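Local atomic coordinates of hypothetical protein PA1234 (Pseudomonas aeruginosa, PDB entry 1Z6N), a protein that is of unknown function but belongs to the thioredoxin family, binds a magnesium ion and may take part in thiol-disulfide exchange. Residues A[35-40]-A[76-81]; A[66-71]-A[127-132]; A[70-75]-A[152-157]; A[99-102]-A[108-111]; A[114-117]-A[123-126]. One frame throughout, in Å; residues are numbered along the deposited sequence.

Contact 1. Residues A[35-40]-A[76-81]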
# COMPACT_ATOMS: atom_id res chain seq x y z
N LYS A 35 -5.12 2.51 15.39
CA LYS A 35 -5.77 1.20 15.59
C LYS A 35 -4.77 0.07 15.44
O LYS A 35 -4.69 -0.83 16.28
CB LYS A 35 -6.96 0.99 14.64
CG LYS A 35 -7.57 -0.42 14.73
CD LYS A 35 -8.88 -0.50 13.96
CE LYS A 35 -9.53 -1.87 14.08
NZ LYS A 35 -10.98 -1.75 13.79
N LEU A 36 -4.01 0.12 14.35
CA LEU A 36 -2.98 -0.86 14.09
C LEU A 36 -1.91 -0.80 15.18
O LEU A 36 -1.48 -1.84 15.68
CB LEU A 36 -2.38 -0.61 12.70
CG LEU A 36 -1.76 -1.76 11.93
CD1 LEU A 36 -2.60 -3.03 12.00
CD2 LEU A 36 -1.58 -1.29 10.49
N GLU A 37 -1.53 0.41 15.57
CA GLU A 37 -0.51 0.63 16.61
C GLU A 37 -0.91 0.17 18.02
O GLU A 37 -0.06 -0.28 18.79
CB GLU A 37 -0.05 2.09 16.63
CG GLU A 37 0.82 2.43 15.43
CD GLU A 37 1.24 3.89 15.35
OE1 GLU A 37 0.85 4.70 16.21
OE2 GLU A 37 1.97 4.21 14.39
N SER A 38 -2.20 0.29 18.35
CA SER A 38 -2.67 -0.16 19.68
C SER A 38 -3.05 -1.64 19.70
O SER A 38 -2.78 -2.33 20.69
CB SER A 38 -3.85 0.70 20.15
OG SER A 38 -4.94 0.60 19.24
N ASN A 39 -3.67 -2.13 18.63
CA ASN A 39 -4.02 -3.55 18.54
C ASN A 39 -2.80 -4.44 18.27
O ASN A 39 -2.75 -5.59 18.71
CB ASN A 39 -5.12 -3.80 17.49
CG ASN A 39 -6.47 -3.20 17.89
OD1 ASN A 39 -6.69 -2.83 19.04
ND2 ASN A 39 -7.39 -3.11 16.93
N GLY A 40 -1.82 -3.89 17.55
CA GLY A 40 -0.58 -4.61 17.21
C GLY A 40 -0.76 -5.62 16.10
O GLY A 40 -1.89 -5.88 15.67
N LEU A 76 0.42 -0.03 5.20
CA LEU A 76 1.70 -0.23 4.53
C LEU A 76 2.77 0.74 5.05
O LEU A 76 3.94 0.37 5.15
CB LEU A 76 1.55 -0.17 3.00
CG LEU A 76 0.71 -1.32 2.41
CD1 LEU A 76 0.59 -1.14 0.90
CD2 LEU A 76 1.31 -2.70 2.74
N ASP A 77 2.37 1.95 5.41
CA ASP A 77 3.30 2.87 6.06
C ASP A 77 3.76 2.35 7.42
O ASP A 77 4.95 2.46 7.78
CB ASP A 77 2.68 4.25 6.21
CG ASP A 77 3.55 5.18 7.04
OD1 ASP A 77 4.61 5.60 6.52
OD2 ASP A 77 3.18 5.46 8.20
N PHE A 78 2.84 1.75 8.17
CA PHE A 78 3.22 1.14 9.45
C PHE A 78 4.29 0.07 9.22
O PHE A 78 5.29 0.03 9.93
CB PHE A 78 1.98 0.59 10.14
CG PHE A 78 2.24 -0.01 11.49
CD1 PHE A 78 2.78 0.75 12.53
CD2 PHE A 78 1.90 -1.33 11.74
CE1 PHE A 78 3.01 0.17 13.80
CE2 PHE A 78 2.12 -1.91 13.00
CZ PHE A 78 2.67 -1.15 14.02
N ALA A 79 4.11 -0.74 8.18
CA ALA A 79 5.09 -1.78 7.83
C ALA A 79 6.45 -1.18 7.48
O ALA A 79 7.48 -1.69 7.91
CB ALA A 79 4.58 -2.68 6.71
N GLN A 80 6.46 -0.08 6.72
CA GLN A 80 7.73 0.53 6.34
C GLN A 80 8.44 1.17 7.55
O GLN A 80 9.67 1.24 7.59
CB GLN A 80 7.53 1.53 5.21
CG GLN A 80 7.19 2.95 5.64
CD GLN A 80 7.11 3.91 4.46
OE1 GLN A 80 6.25 4.81 4.39
NE2 GLN A 80 8.01 3.71 3.50
N ARG A 81 7.67 1.61 8.54
CA ARG A 81 8.26 2.16 9.75
C ARG A 81 8.88 1.06 10.61
O ARG A 81 9.90 1.28 11.27
CB ARG A 81 7.23 2.99 10.52
CG ARG A 81 6.91 4.28 9.79
CD ARG A 81 6.00 5.20 10.57
NE ARG A 81 4.62 4.72 10.64
CZ ARG A 81 4.04 4.26 11.75
NH1 ARG A 81 4.73 4.22 12.89
NH2 ARG A 81 2.78 3.85 11.72

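Contact 2. Residues A[66-71]-A[127-132]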
# COMPACT_ATOMS: atom_id res chain seq x y z
N CYS A 66 -9.47 9.04 -0.97
CA CYS A 66 -9.95 7.67 -1.18
C CYS A 66 -9.86 6.87 0.12
O CYS A 66 -8.77 6.70 0.65
CB CYS A 66 -9.09 7.02 -2.27
SG CYS A 66 -9.41 5.26 -2.39
N PRO A 67 -11.01 6.39 0.65
CA PRO A 67 -10.98 5.60 1.89
C PRO A 67 -10.11 4.37 1.80
O PRO A 67 -9.45 4.01 2.78
CB PRO A 67 -12.46 5.21 2.08
CG PRO A 67 -13.18 6.36 1.51
CD PRO A 67 -12.39 6.66 0.23
N ASP A 68 -10.07 3.74 0.62
CA ASP A 68 -9.24 2.55 0.44
C ASP A 68 -7.75 2.92 0.55
O ASP A 68 -6.95 2.13 1.04
CB ASP A 68 -9.52 1.88 -0.90
CG ASP A 68 -10.94 1.42 -1.01
OD1 ASP A 68 -11.33 0.56 -0.21
OD2 ASP A 68 -11.68 1.95 -1.88
N CYS A 69 -7.38 4.11 0.08
CA CYS A 69 -6.01 4.61 0.27
C CYS A 69 -5.73 4.93 1.73
O CYS A 69 -4.67 4.58 2.25
CB CYS A 69 -5.74 5.84 -0.58
SG CYS A 69 -5.73 5.47 -2.35
N GLN A 70 -6.66 5.61 2.39
CA GLN A 70 -6.46 5.93 3.81
C GLN A 70 -6.18 4.68 4.64
O GLN A 70 -5.26 4.65 5.46
CB GLN A 70 -7.66 6.68 4.38
CG GLN A 70 -7.93 8.01 3.70
CD GLN A 70 -9.34 8.50 3.93
OE1 GLN A 70 -10.12 7.87 4.67
NE2 GLN A 70 -9.69 9.61 3.30
N ILE A 71 -6.98 3.65 4.41
CA ILE A 71 -6.89 2.38 5.13
C ILE A 71 -5.60 1.65 4.79
O ILE A 71 -4.77 1.40 5.65
CB ILE A 71 -8.09 1.48 4.82
CG1 ILE A 71 -9.37 2.13 5.37
CG2 ILE A 71 -7.90 0.08 5.40
CD1 ILE A 71 -10.67 1.58 4.78
N PHE A 127 -0.72 -5.15 -5.43
CA PHE A 127 -1.87 -5.09 -4.51
C PHE A 127 -2.83 -4.07 -5.13
O PHE A 127 -2.41 -2.98 -5.53
CB PHE A 127 -1.39 -4.66 -3.12
CG PHE A 127 -2.50 -4.38 -2.13
CD1 PHE A 127 -2.80 -5.31 -1.12
CD2 PHE A 127 -3.21 -3.19 -2.17
CE1 PHE A 127 -3.81 -5.04 -0.19
CE2 PHE A 127 -4.21 -2.90 -1.24
CZ PHE A 127 -4.52 -3.83 -0.25
N VAL A 128 -4.11 -4.42 -5.25
CA VAL A 128 -5.04 -3.55 -5.96
C VAL A 128 -6.29 -3.29 -5.13
O VAL A 128 -7.11 -4.20 -4.92
CB VAL A 128 -5.47 -4.13 -7.35
CG1 VAL A 128 -6.31 -3.09 -8.10
CG2 VAL A 128 -4.25 -4.56 -8.19
N GLU A 129 -6.40 -2.04 -4.67
CA GLU A 129 -7.58 -1.52 -3.97
C GLU A 129 -7.82 -2.02 -2.54
O GLU A 129 -7.87 -1.21 -1.60
CB GLU A 129 -8.85 -1.66 -4.82
CG GLU A 129 -9.97 -0.71 -4.40
CD GLU A 129 -11.15 -0.68 -5.37
OE1 GLU A 129 -11.55 -1.76 -5.85
OE2 GLU A 129 -11.67 0.41 -5.65
N ARG A 130 -7.98 -3.34 -2.38
CA ARG A 130 -8.32 -3.92 -1.09
C ARG A 130 -7.60 -5.25 -0.92
O ARG A 130 -7.27 -5.89 -1.92
CB ARG A 130 -9.84 -4.15 -1.01
CG ARG A 130 -10.58 -2.85 -0.99
CD ARG A 130 -12.08 -3.04 -1.06
NE ARG A 130 -12.67 -1.73 -1.29
CZ ARG A 130 -13.69 -1.47 -2.10
NH1 ARG A 130 -14.29 -2.45 -2.79
NH2 ARG A 130 -14.11 -0.22 -2.23
N PRO A 131 -7.35 -5.67 0.34
CA PRO A 131 -6.72 -6.98 0.56
C PRO A 131 -7.56 -8.13 0.03
O PRO A 131 -8.79 -8.04 -0.06
CB PRO A 131 -6.55 -7.08 2.08
CG PRO A 131 -6.68 -5.66 2.59
CD PRO A 131 -7.58 -4.95 1.61
N GLN A 132 -6.88 -9.23 -0.30
CA GLN A 132 -7.55 -10.42 -0.84
C GLN A 132 -8.67 -10.92 0.07
O GLN A 132 -9.71 -11.41 -0.41
CB GLN A 132 -6.52 -11.54 -1.11
CG GLN A 132 -7.09 -12.71 -1.95
CD GLN A 132 -7.58 -12.22 -3.30
OE1 GLN A 132 -6.82 -11.63 -4.07
NE2 GLN A 132 -8.85 -12.47 -3.60
O HOH W 1 -11.16 2.79 -4.52

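Contact 3. Residues A[70-75]-A[152-157]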
# COMPACT_ATOMS: atom_id res chain seq x y z
N GLN A 70 -6.66 5.61 2.39
CA GLN A 70 -6.46 5.93 3.81
C GLN A 70 -6.18 4.68 4.64
O GLN A 70 -5.26 4.65 5.46
CB GLN A 70 -7.66 6.68 4.38
CG GLN A 70 -7.93 8.01 3.70
CD GLN A 70 -9.34 8.50 3.93
OE1 GLN A 70 -10.12 7.87 4.67
NE2 GLN A 70 -9.69 9.61 3.30
N ILE A 71 -6.98 3.65 4.41
CA ILE A 71 -6.89 2.38 5.13
C ILE A 71 -5.60 1.65 4.79
O ILE A 71 -4.77 1.40 5.65
CB ILE A 71 -8.09 1.48 4.82
CG1 ILE A 71 -9.37 2.13 5.37
CG2 ILE A 71 -7.90 0.08 5.40
CD1 ILE A 71 -10.67 1.58 4.78
N ASN A 72 -5.43 1.28 3.52
CA ASN A 72 -4.35 0.36 3.22
C ASN A 72 -2.98 1.02 3.24
O ASN A 72 -1.99 0.36 3.54
CB ASN A 72 -4.61 -0.36 1.91
CG ASN A 72 -5.87 -1.17 1.97
OD1 ASN A 72 -5.98 -2.12 2.75
ND2 ASN A 72 -6.86 -0.79 1.16
N LEU A 73 -2.92 2.31 2.91
CA LEU A 73 -1.64 2.98 2.96
C LEU A 73 -1.21 3.30 4.40
O LEU A 73 -0.02 3.26 4.69
CB LEU A 73 -1.60 4.21 2.06
CG LEU A 73 -1.86 3.88 0.59
CD1 LEU A 73 -1.77 5.16 -0.26
CD2 LEU A 73 -0.90 2.81 0.07
N ALA A 74 -2.18 3.54 5.30
CA ALA A 74 -1.81 3.63 6.72
C ALA A 74 -1.13 2.32 7.17
O ALA A 74 -0.14 2.34 7.91
CB ALA A 74 -3.03 3.94 7.59
N ALA A 75 -1.67 1.19 6.72
CA ALA A 75 -1.11 -0.12 7.09
C ALA A 75 0.28 -0.33 6.49
O ALA A 75 1.21 -0.76 7.19
CB ALA A 75 -2.06 -1.25 6.69
N GLU A 152 -3.95 -5.47 9.00
CA GLU A 152 -2.83 -6.40 8.97
C GLU A 152 -2.77 -7.16 7.63
O GLU A 152 -1.69 -7.51 7.15
CB GLU A 152 -2.94 -7.40 10.12
CG GLU A 152 -4.11 -8.34 9.99
CD GLU A 152 -4.35 -9.16 11.24
OE1 GLU A 152 -4.33 -8.58 12.35
OE2 GLU A 152 -4.56 -10.38 11.10
N HIS A 153 -3.94 -7.40 7.03
CA HIS A 153 -4.04 -8.16 5.78
C HIS A 153 -3.40 -7.44 4.59
O HIS A 153 -2.88 -8.11 3.67
CB HIS A 153 -5.49 -8.50 5.44
CG HIS A 153 -6.20 -9.28 6.51
ND1 HIS A 153 -6.55 -8.71 7.72
CD2 HIS A 153 -6.64 -10.56 6.55
CE1 HIS A 153 -7.16 -9.62 8.46
NE2 HIS A 153 -7.23 -10.75 7.77
N ALA A 154 -3.44 -6.11 4.59
CA ALA A 154 -2.78 -5.36 3.53
C ALA A 154 -1.28 -5.64 3.59
O ALA A 154 -0.63 -5.86 2.56
CB ALA A 154 -3.06 -3.85 3.68
N ILE A 155 -0.73 -5.65 4.81
CA ILE A 155 0.67 -5.96 5.03
C ILE A 155 0.99 -7.39 4.60
O ILE A 155 1.98 -7.62 3.89
CB ILE A 155 1.09 -5.73 6.50
CG1 ILE A 155 0.87 -4.25 6.90
CG2 ILE A 155 2.54 -6.14 6.72
CD1 ILE A 155 1.01 -3.99 8.41
N GLY A 156 0.16 -8.33 5.04
CA GLY A 156 0.33 -9.76 4.70
C GLY A 156 0.32 -10.00 3.20
O GLY A 156 1.14 -10.77 2.69
N ASP A 157 -0.59 -9.34 2.49
CA ASP A 157 -0.66 -9.52 1.04
C ASP A 157 0.64 -9.06 0.37
O ASP A 157 1.16 -9.73 -0.54
CB ASP A 157 -1.82 -8.73 0.42
CG ASP A 157 -3.19 -9.35 0.68
OD1 ASP A 157 -3.32 -10.33 1.46
OD2 ASP A 157 -4.15 -8.82 0.07

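Contact 4. Residues A[99-102]-A[108-111]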
# COMPACT_ATOMS: atom_id res chain seq x y z
N ASP A 99 0.36 6.79 -17.34
CA ASP A 99 1.63 6.10 -17.59
C ASP A 99 1.74 4.66 -17.10
O ASP A 99 2.76 4.02 -17.37
CB ASP A 99 2.80 6.90 -17.05
CG ASP A 99 3.92 7.05 -18.06
OD1 ASP A 99 3.82 6.54 -19.22
OD2 ASP A 99 4.90 7.72 -17.69
N LEU A 100 0.71 4.15 -16.42
CA LEU A 100 0.76 2.77 -15.95
C LEU A 100 -0.33 1.88 -16.52
O LEU A 100 -0.16 0.66 -16.60
CB LEU A 100 0.69 2.71 -14.42
CG LEU A 100 1.92 3.22 -13.67
CD1 LEU A 100 1.65 3.23 -12.18
CD2 LEU A 100 3.15 2.36 -14.03
N ARG A 101 -1.47 2.46 -16.89
CA ARG A 101 -2.64 1.64 -17.21
C ARG A 101 -2.36 0.64 -18.34
O ARG A 101 -2.60 -0.56 -18.19
CB ARG A 101 -3.87 2.51 -17.51
CG ARG A 101 -5.19 1.77 -17.34
CD ARG A 101 -6.32 2.52 -18.03
NE ARG A 101 -6.16 2.47 -19.48
CZ ARG A 101 -6.81 3.23 -20.35
NH1 ARG A 101 -7.68 4.14 -19.92
NH2 ARG A 101 -6.58 3.07 -21.65
N GLN A 102 -1.81 1.12 -19.44
CA GLN A 102 -1.58 0.25 -20.60
C GLN A 102 -0.42 -0.70 -20.34
O GLN A 102 -0.47 -1.87 -20.71
CB GLN A 102 -1.37 1.07 -21.86
CG GLN A 102 -2.65 1.77 -22.36
CD GLN A 102 -3.55 0.87 -23.20
OE1 GLN A 102 -3.87 1.19 -24.34
NE2 GLN A 102 -3.98 -0.26 -22.63
N ARG A 108 -8.85 0.24 -16.08
CA ARG A 108 -8.94 1.51 -15.36
C ARG A 108 -8.01 1.41 -14.16
O ARG A 108 -7.50 0.33 -13.85
CB ARG A 108 -10.38 1.73 -14.87
CG ARG A 108 -10.83 0.67 -13.89
CD ARG A 108 -12.28 0.87 -13.47
NE ARG A 108 -12.37 1.62 -12.22
CZ ARG A 108 -12.44 1.06 -11.01
NH1 ARG A 108 -12.52 1.83 -9.94
NH2 ARG A 108 -12.43 -0.26 -10.87
N ILE A 109 -7.77 2.53 -13.48
CA ILE A 109 -6.96 2.52 -12.27
C ILE A 109 -7.85 2.60 -11.03
O ILE A 109 -8.43 3.64 -10.75
CB ILE A 109 -5.94 3.68 -12.23
CG1 ILE A 109 -5.01 3.62 -13.46
CG2 ILE A 109 -5.16 3.64 -10.93
CD1 ILE A 109 -4.03 2.38 -13.49
N ALA A 110 -7.93 1.49 -10.30
CA ALA A 110 -8.60 1.46 -9.00
C ALA A 110 -7.51 1.68 -7.97
O ALA A 110 -6.44 1.06 -8.04
CB ALA A 110 -9.27 0.10 -8.80
N ILE A 111 -7.76 2.59 -7.04
CA ILE A 111 -6.74 2.97 -6.08
C ILE A 111 -7.07 2.45 -4.67
O ILE A 111 -8.26 2.31 -4.33
CB ILE A 111 -6.47 4.50 -6.07
CG1 ILE A 111 -7.77 5.27 -5.87
CG2 ILE A 111 -5.72 4.92 -7.36
CD1 ILE A 111 -7.58 6.74 -5.61

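Contact 5. Residues A[114-117]-A[123-126]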
# COMPACT_ATOMS: atom_id res chain seq x y z
N VAL A 114 -0.75 -0.68 -5.78
CA VAL A 114 0.54 -0.83 -5.16
C VAL A 114 1.38 -1.81 -5.98
O VAL A 114 1.05 -3.00 -6.06
CB VAL A 114 0.42 -1.33 -3.70
CG1 VAL A 114 1.79 -1.47 -3.07
CG2 VAL A 114 -0.45 -0.37 -2.86
N LEU A 115 2.45 -1.31 -6.57
CA LEU A 115 3.37 -2.15 -7.33
C LEU A 115 4.56 -2.49 -6.45
O LEU A 115 5.23 -1.59 -5.94
CB LEU A 115 3.81 -1.43 -8.61
CG LEU A 115 2.67 -0.95 -9.53
CD1 LEU A 115 3.30 -0.28 -10.75
CD2 LEU A 115 1.78 -2.11 -9.96
N VAL A 116 4.81 -3.79 -6.26
CA VAL A 116 5.90 -4.25 -5.41
C VAL A 116 7.11 -4.49 -6.29
O VAL A 116 7.07 -5.34 -7.20
CB VAL A 116 5.52 -5.54 -4.65
CG1 VAL A 116 6.66 -5.99 -3.75
CG2 VAL A 116 4.24 -5.31 -3.86
N LEU A 117 8.17 -3.73 -6.05
CA LEU A 117 9.38 -3.76 -6.87
C LEU A 117 10.57 -4.20 -6.03
O LEU A 117 10.63 -3.90 -4.83
CB LEU A 117 9.66 -2.39 -7.48
CG LEU A 117 8.58 -1.72 -8.32
CD1 LEU A 117 8.83 -0.22 -8.39
CD2 LEU A 117 8.61 -2.26 -9.73
N LEU A 123 9.37 -5.70 -11.36
CA LEU A 123 8.01 -5.79 -10.84
C LEU A 123 7.71 -7.21 -10.36
O LEU A 123 7.70 -8.16 -11.15
CB LEU A 123 7.01 -5.37 -11.91
CG LEU A 123 5.53 -5.43 -11.57
CD1 LEU A 123 5.20 -4.50 -10.42
CD2 LEU A 123 4.70 -5.07 -12.80
N LEU A 124 7.46 -7.34 -9.06
CA LEU A 124 7.23 -8.65 -8.45
C LEU A 124 5.76 -9.01 -8.35
O LEU A 124 5.40 -10.20 -8.32
CB LEU A 124 7.87 -8.70 -7.06
CG LEU A 124 9.35 -8.30 -6.95
CD1 LEU A 124 9.83 -8.42 -5.51
CD2 LEU A 124 10.24 -9.12 -7.87
N GLY A 125 4.90 -7.99 -8.24
CA GLY A 125 3.47 -8.22 -8.12
C GLY A 125 2.75 -6.95 -7.75
O GLY A 125 3.36 -5.88 -7.67
N ARG A 126 1.44 -7.09 -7.52
CA ARG A 126 0.57 -5.95 -7.27
C ARG A 126 -0.42 -6.22 -6.16
O ARG A 126 -0.93 -7.35 -6.01
CB ARG A 126 -0.29 -5.65 -8.50
CG ARG A 126 0.38 -5.67 -9.82
CD ARG A 126 -0.69 -5.81 -10.87
NE ARG A 126 -0.09 -5.92 -12.19
CZ ARG A 126 -0.76 -5.75 -13.32
NH1 ARG A 126 -2.06 -5.46 -13.30
NH2 ARG A 126 -0.13 -5.86 -14.47

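Contact 1. Residues A[35-40]-A[76-81]
With chi1 near -73°, E37 has its CG anti to its own carbonyl carbon, and the extended chain beyond carries the carboxylate across to R81. The R81 chain bends at chi3 (-72°), which turns its guanidinium to meet it. The contact joins two helices of the thioredoxin-like alpha/beta fold, 23-39 and 67-82. Their short segments run at 54° to each other, with axes 11.1 Å apart at the closest. Side chains therefore bridge the gap. The F78 ring fills its middle. L36 CG lies 3.7 Å from F78 CD2, and E37 CG lies 3.5 Å from F78 CE1, both meeting the ring obliquely. L41, in the loop after helix 23-39, also touches L36 and F78, and L151 touches L36 from helix 151-164. The outer side is charged. A salt bridge joins R81 NH2 to E37 OE2 at 2.8 Å, and R81 NH1 adds a weak hydrogen bond to the same oxygen. D77 completes the network and fixes the rotation of the guanidinium from the other end: R81 NE donates to D77 OD2 at 2.9 Å, reaching it from above the carboxylate plane.

Contact 2. Residues A[66-71]-A[127-132]
D68 gives up the most surface here, and E129 and R130 are its two partners. D68 sits in the first turn of helix 67-82. R130 follows strand 123-128 and grips the D68 carboxylate side-on with two nitrogens, one to each oxygen. R130 NE donates to D68 OD1 at 2.9 Å in a nearly straight bond (167°). R130 NH2 reaches D68 OD2 at 3.3 Å, less straight, on the syn side. The R130 chain is extended from CG to NE, which lays the guanidinium beside the aspartate. The two planes are 56° apart, so the pair is not coplanar. E129 packs next to them. Its backbone O lies 3.6 Å from D68 CB, and its CD sits over one face of the R130 guanidinium. The oxygen of a water lies 2.8 Å from D68 OD2 and 2.7 Å from E129 OE2, and the water is close enough to donate to either. Y145 OH also hydrogen-bonds D68 OD1. C66, the N-cap of the helix, accepts from C69 N through SG at 3.4 Å. C66 and C69 form a CxxC at a helix start, consistent with a thioredoxin-type motif. The buried D68 carboxylate is thus held by an arginine and a tyrosine, with a water close to OD2. Gripped on both oxygens by R130, it is fixed in place, although E129 OE2 lies only 4.1 Å from D68 OD2.

Contact 3. Residues A[70-75]-A[152-157]
The A154 methyl meets both N72 and A75. Its CB is 3.5 Å from N72 OD1 and 4.1 Å from A75 CB. I155 closes the contact further along: its CD1 lies 3.5 Å from A75 O, and its CG1 is 4.2 Å from A75 CB. No hydrogen bond crosses between the two segments. The joint is a small, wholly buried crossing of helices 67-82 and 151-164. The short axes pass 8.5 Å apart at a signed angle of -63°. Alanines at the crossing permit this approach, and the CA atoms of N72 and A154 come within 5.9 Å.

The second shell holds these groups in place. With its chi1 near -61°, N72 sends its amide beside its own backbone N, toward the start of its helix. There N72 ND2 donates to Y145 OH, and weakly to D68 O one turn back. These bonds fix the amide while its OD1 faces the A154 methyl. I155 has CG1 beside its backbone N (chi1 -61°), and this branch runs to the A75 carbonyl.

F127 of strand 123-128 touches both N72 and A154, and P131 touches N72. L151, at the start of helix 151-164, packs on A75 and I71. Helix 23-39 meets the other side of this turn through F32 on I71. The crossing thus lies between strand 123-128 and helix 23-39, on one face of the thioredoxin-like sheet.

Contact 4. Residues A[99-102]-A[108-111]
R101 lays its aliphatic chain against the backbone of R108 and the tip of I109. Both segments belong to the long connection between helix 93-99 and strand 113-117, and the contact draws its two limbs together. Neither is regular helix or strand here.

The better buried part is on the I109 side. I109 CD1 lies 4.0 Å from R101 CB and about as far from R101 CA. I109 is buried, and A96 and E97 of helix 93-99 touch it as well. L100, next to R101, turns to another layer and packs on Y4 and L7 of helix 4-10. Even so, the packing across the contact is only moderate, with few atoms in touch.

The outer part faces solvent. R101 CG, anti to the backbone N (chi1 -158°), carries the chain toward the 108-111 limb. R101 CD then comes 3.9 Å from R108 CA. A bend at chi3 (69°) then turns the guanidinium away from R108. The R108 side chain starts away from R101, and its guanidinium folds back over its own limb, with A110 CA over one face, offset toward the rim. The two charged ends stay well apart: R101 CZ and R108 CZ are 11.1 Å from each other. R108 is exposed and R101 partly so. L106, in the intervening loop, also touches R101.

No hydrogen bond or salt bridge crosses between the segments. R101 methylenes meet the I109 methyl and the R108 backbone CA; the contact is apolar, while both guanidinium groups lie apart from it.

Contact 5. Residues A[114-117]-A[123-126]
Strands 113-117 and 123-128 form a beta hairpin at one side of the sheet, and a classic beta bulge interrupts their pairing. L124 and G125 both face V116. V116 N donates to G125 O at 2.9 Å, with an N-H...O angle of 171°. L124 N donates to V116 O at 2.8 Å. The bulge shifts the register by one residue. L115 with R126 and L117 with L123 are non-hydrogen-bonded pairs on either side of it. A CA-H...O contact from R126 CA to V114 O, 3.2 Å long, adds to the first of these.

L115, L117, L123 and R126 share one face of the hairpin. L123 has CG anti to its backbone N (chi1 178°), which brings its CD1 within 3.8 Å of L115 CB. L117 CD2 packs 3.7 Å from L123 CA. The R126 chain lies beside L115 and points the same way, with R126 CG 3.8 Å from L115 CD2. Its end leads off to the loop, where NH2 donates to L104 O. Y4 of helix 4-10 lies against the three leucines of this face.

V116 turns to the opposite face. I161 of helix 151-164 touches V116 there, and L124 as well. Strand 56-61 borders 113-117 on its far side, and L115 and L117 bond to it through the backbone. Strand 123-128 is outermost in the sheet. An antiparallel hairpin ending a mixed sheet, with helices on both faces, is typical of the thioredoxin fold.

In the fold
Contacts 1, 2 and 3 all use helix 67-82, and contacts 2 and 3 share Q70 and I71. Contact 3 touches contact 1 through L36 CD2 and A75 CA (3.6 Å), and contact 2 through a probable hydrogen bond from Q132 N to D157 OD2 (2.8 Å). Contact 5 continues into contact 2 along strand 123-128. Contact 4 meets contact 5 where L100 CD1 packs on L115 CD1 (4.1 Å). The CxxC cysteines lie in contact 2, and I111 of contact 4 packs on both. The R81 side chain in contact 1 is about 12 Å from the bound magnesium ion and about 10 Å from that of D13, seen to bind magnesium; the other contacts lie away from D13.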